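Side-chain contacts in Rab GDP-dissociation inhibitor (Saccharomyces cerevisiae, PDB 2BCG), which inhibits the release of GDP from Rab GTPases such as Sec4 and extracts GDP-bound Ypt7 from vacuolar membranes: residues 422-425 with 426-429; 430-433 with 434-438. All blocks are in the same frame, centred on the assembly; numbering follows the deposited sequence.

Contact 1 of 2, residues 422-425 with 426-429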
# COMPACT_ATOMS: atom_id res chain seq x y z
N HIS A 422 13.32 3.23 0.80
CA HIS A 422 12.16 3.19 1.68
C HIS A 422 11.32 4.45 1.53
O HIS A 422 11.67 5.34 0.74
CB HIS A 422 12.62 2.99 3.13
CG HIS A 422 13.56 4.03 3.62
ND1 HIS A 422 13.12 5.23 4.14
CD2 HIS A 422 14.91 4.07 3.67
CE1 HIS A 422 14.17 5.96 4.49
NE2 HIS A 422 15.27 5.27 4.22
N PHE A 423 10.19 4.52 2.24
CA PHE A 423 9.16 5.54 1.96
C PHE A 423 9.30 6.86 2.75
O PHE A 423 8.44 7.75 2.65
CB PHE A 423 7.74 4.92 2.16
CG PHE A 423 7.05 4.42 0.88
CD1 PHE A 423 7.08 5.17 -0.30
CD2 PHE A 423 6.33 3.22 0.87
CE1 PHE A 423 6.43 4.73 -1.47
CE2 PHE A 423 5.67 2.79 -0.28
CZ PHE A 423 5.71 3.56 -1.44
N GLU A 424 10.41 7.07 3.48
CA GLU A 424 10.48 8.31 4.27
C GLU A 424 10.40 9.57 3.40
O GLU A 424 9.73 10.55 3.79
CB GLU A 424 11.72 8.32 5.15
CG GLU A 424 11.47 8.85 6.52
CD GLU A 424 10.37 8.11 7.31
OE1 GLU A 424 10.10 6.89 7.10
OE2 GLU A 424 9.75 8.79 8.15
N SER A 425 11.04 9.58 2.24
CA SER A 425 10.96 10.79 1.40
C SER A 425 9.52 10.99 0.85
O SER A 425 9.10 12.13 0.59
CB SER A 425 11.99 10.79 0.27
OG SER A 425 11.74 9.72 -0.63
N MET A 426 8.75 9.91 0.70
CA MET A 426 7.36 10.00 0.23
C MET A 426 6.51 10.64 1.34
O MET A 426 5.73 11.55 1.04
CB MET A 426 6.83 8.62 -0.20
CG MET A 426 5.38 8.56 -0.72
SD MET A 426 4.15 8.62 0.63
CE MET A 426 4.45 6.98 1.38
N THR A 427 6.71 10.24 2.60
CA THR A 427 5.94 10.89 3.69
C THR A 427 6.41 12.33 3.93
O THR A 427 5.62 13.19 4.32
CB THR A 427 5.91 10.08 4.99
OG1 THR A 427 7.23 9.71 5.34
CG2 THR A 427 5.08 8.82 4.78
N ASP A 428 7.69 12.60 3.72
CA ASP A 428 8.15 14.01 3.74
C ASP A 428 7.33 14.82 2.73
O ASP A 428 6.93 15.96 3.02
CB ASP A 428 9.65 14.15 3.44
CG ASP A 428 10.52 13.65 4.58
OD1 ASP A 428 11.74 13.50 4.33
OD2 ASP A 428 10.00 13.43 5.70
N ASP A 429 7.13 14.24 1.53
CA ASP A 429 6.38 14.92 0.46
C ASP A 429 4.92 15.10 0.89
O ASP A 429 4.36 16.20 0.77
CB ASP A 429 6.47 14.13 -0.85
CG ASP A 429 6.09 14.95 -2.07
OD1 ASP A 429 6.22 16.21 -2.02
OD2 ASP A 429 5.68 14.34 -3.08
O HOH W 1 7.68 7.07 6.15
O HOH W 2 8.49 11.56 6.83
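Phe423 and Met426 meet in a Met-aromatic contact on the first turn of helix 424-438, with Phe423 in the N-cap position. The methyl end of the thioether lies over one face of the phenyl ring: CE of Met426 sits 3.9 Å from the centroid of the Phe423 ring, 26° off its normal and displaced toward the rim, a CH-pi approach. Sulfur SD stands further off and oblique. Met426 reaches this place because CG runs anti to the backbone N (chi1 180°) and the chain then bends at both chi2 and chi3, folding CE back over the ring. Nearer the backbone, Met426 CB packs 3.5 Å from Phe423 CD1. A flexible methionine beside a flat ring suits this buried side, where Ile21 and Leu97, from helices 21-32 and 96-104, touch both residues. Replacing the ring by an alanine here would probably remove the face under the Met426 methyl, open a gap between Ile21 and Leu97 and leave the thioether less fixed.

Polar chemistry belongs to Glu424, Thr427 and Asp428. Thr427 OG1 lies 3.1 Å from Glu424 O, an uncertain bond, because the hydroxyl could give its hydrogen elsewhere. Two waters join the polar ends: both bond to Thr427 OG1; one also bonds weakly to Glu424 OE1, the other lies 2.7 Å from Asp428 OD2 and makes at most a weak bond to Glu424 OE2. That carboxylate oxygen also accepts from the backbone N of Glu96, which would favour keeping its charge beside Asp428. An acid such as Glu424 suits the first turn, where the helix dipole is positive. Ser425 OG bonds to Asp418 and Asp429 OD2 to the backbone N of Arg415. The backbone closes the turn as Thr427 N donates to Phe423 O at 3.0 Å.

Contact 2 of 2, residues 430-433 with 434-438; sequences VKDI and YFRVT
Asp432 and Arg436 form an i to i+4 salt bridge along the last turns of helix 424-438. Arg436 NH1 donates to Asp432 OD1 at 2.9 Å, coming from above the carboxylate plane, and the two flat groups are turned 50° apart. Bends at chi2 and chi3 of Arg436 swing the guanidinium back along the helix to this acid. Its other nitrogens have partners elsewhere, NE at Asp405 O and NH2 at Leu413 O, so the group is gripped from several directions and its rotation is probably fixed.

The Ile433 side chain lies against one face of the guanidinium, CG1 3.5 Å from Arg436 NH1; the apolar contact proper is Ile433 CG2 with Val437 CG2 at 4.0 Å. Branched aliphatic chains fit because both face neighbours: Ile433 packs on Thr22 and Leu26 of helix 21-32, Val437 on Tyr412 and Leu291.

Backbone bonds of the alpha-helical i to i+4 kind link the two segments, among them Val437 N to Ile433 O at 2.8 Å. At the end of the helix Tyr434 O accepts twice from Thr438, from its N and its hydroxyl, while Thr438 CG2 lies 3.6 Å above the plane of the Tyr434 ring, toward its rim.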
# COMPACT_ATOMS: atom_id res chain seq x y z
N VAL A 430 4.29 14.05 1.41
CA VAL A 430 2.92 14.21 1.96
C VAL A 430 2.83 15.37 2.96
O VAL A 430 1.95 16.21 2.87
CB VAL A 430 2.49 12.91 2.65
CG1 VAL A 430 1.22 13.10 3.53
CG2 VAL A 430 2.26 11.81 1.59
N LYS A 431 3.74 15.40 3.93
CA LYS A 431 3.67 16.43 5.00
C LYS A 431 3.87 17.81 4.41
O LYS A 431 3.16 18.78 4.79
CB LYS A 431 4.74 16.18 6.07
CG LYS A 431 4.39 15.05 7.05
CD LYS A 431 5.44 14.80 8.18
CE LYS A 431 6.66 14.02 7.70
NZ LYS A 431 7.63 13.63 8.80
N ASP A 432 4.80 17.92 3.47
CA ASP A 432 5.07 19.20 2.84
C ASP A 432 3.85 19.67 2.04
O ASP A 432 3.44 20.84 2.16
CB ASP A 432 6.32 19.09 1.94
CG ASP A 432 6.66 20.39 1.28
OD1 ASP A 432 6.85 20.41 0.03
OD2 ASP A 432 6.70 21.44 2.00
N ILE A 433 3.24 18.77 1.27
CA ILE A 433 2.07 19.12 0.44
C ILE A 433 0.91 19.50 1.36
O ILE A 433 0.19 20.47 1.07
CB ILE A 433 1.64 17.94 -0.50
CG1 ILE A 433 2.70 17.65 -1.57
CG2 ILE A 433 0.30 18.29 -1.23
CD1 ILE A 433 2.54 16.26 -2.22
N TYR A 434 0.75 18.79 2.47
CA TYR A 434 -0.35 19.07 3.38
C TYR A 434 -0.20 20.48 3.97
O TYR A 434 -1.19 21.23 4.03
CB TYR A 434 -0.39 18.04 4.49
CG TYR A 434 -1.56 18.20 5.42
CD1 TYR A 434 -1.50 19.08 6.50
CD2 TYR A 434 -2.73 17.47 5.23
CE1 TYR A 434 -2.55 19.21 7.37
CE2 TYR A 434 -3.80 17.60 6.09
CZ TYR A 434 -3.71 18.48 7.16
OH TYR A 434 -4.79 18.59 8.00
N PHE A 435 1.02 20.81 4.41
CA PHE A 435 1.34 22.17 4.92
C PHE A 435 1.06 23.23 3.85
O PHE A 435 0.45 24.28 4.14
CB PHE A 435 2.80 22.22 5.40
CG PHE A 435 3.22 23.57 5.91
CD1 PHE A 435 4.14 24.34 5.19
CD2 PHE A 435 2.69 24.08 7.08
CE1 PHE A 435 4.53 25.62 5.67
CE2 PHE A 435 3.07 25.35 7.57
CZ PHE A 435 3.98 26.12 6.85
N ARG A 436 1.49 22.97 2.62
CA ARG A 436 1.21 23.86 1.48
C ARG A 436 -0.29 24.06 1.24
O ARG A 436 -0.78 25.20 1.02
CB ARG A 436 1.89 23.36 0.19
CG ARG A 436 3.41 23.58 0.18
CD ARG A 436 4.18 22.50 -0.59
NE ARG A 436 3.71 22.28 -1.95
CZ ARG A 436 4.06 21.20 -2.65
NH1 ARG A 436 4.86 20.29 -2.09
NH2 ARG A 436 3.61 21.01 -3.90
N VAL A 437 -1.05 22.96 1.32
CA VAL A 437 -2.50 23.01 1.09
C VAL A 437 -3.25 23.70 2.24
O VAL A 437 -4.14 24.54 2.00
CB VAL A 437 -3.04 21.58 0.82
CG1 VAL A 437 -4.58 21.54 0.84
CG2 VAL A 437 -2.54 21.07 -0.51
N THR A 438 -2.93 23.35 3.49
CA THR A 438 -3.74 23.80 4.64
C THR A 438 -3.15 24.99 5.41
O THR A 438 -3.88 25.64 6.20
CB THR A 438 -3.95 22.67 5.67
OG1 THR A 438 -2.70 22.43 6.35
CG2 THR A 438 -4.52 21.38 5.03

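How the contacts relate
Both contacts belong to helix 424-438 and follow one another along it, their centres about 13 Å apart. Contact 1 lies about 6 Å from the centre of the chain, contact 2 about 18 Å, and each has a buried side and a more exposed one. In both, the buried side packs on helix 21-32; contact 1 adds helix 96-104, whereas contact 2 turns to strand 411-413 at the edge of the parallel sheet. Their polar chemistry differs: water-linked acids and a hydroxyl at the N-terminal end, a direct ion pair nearer the C-terminal end. Lys431 links the two through a long, weak ion pair with Asp428.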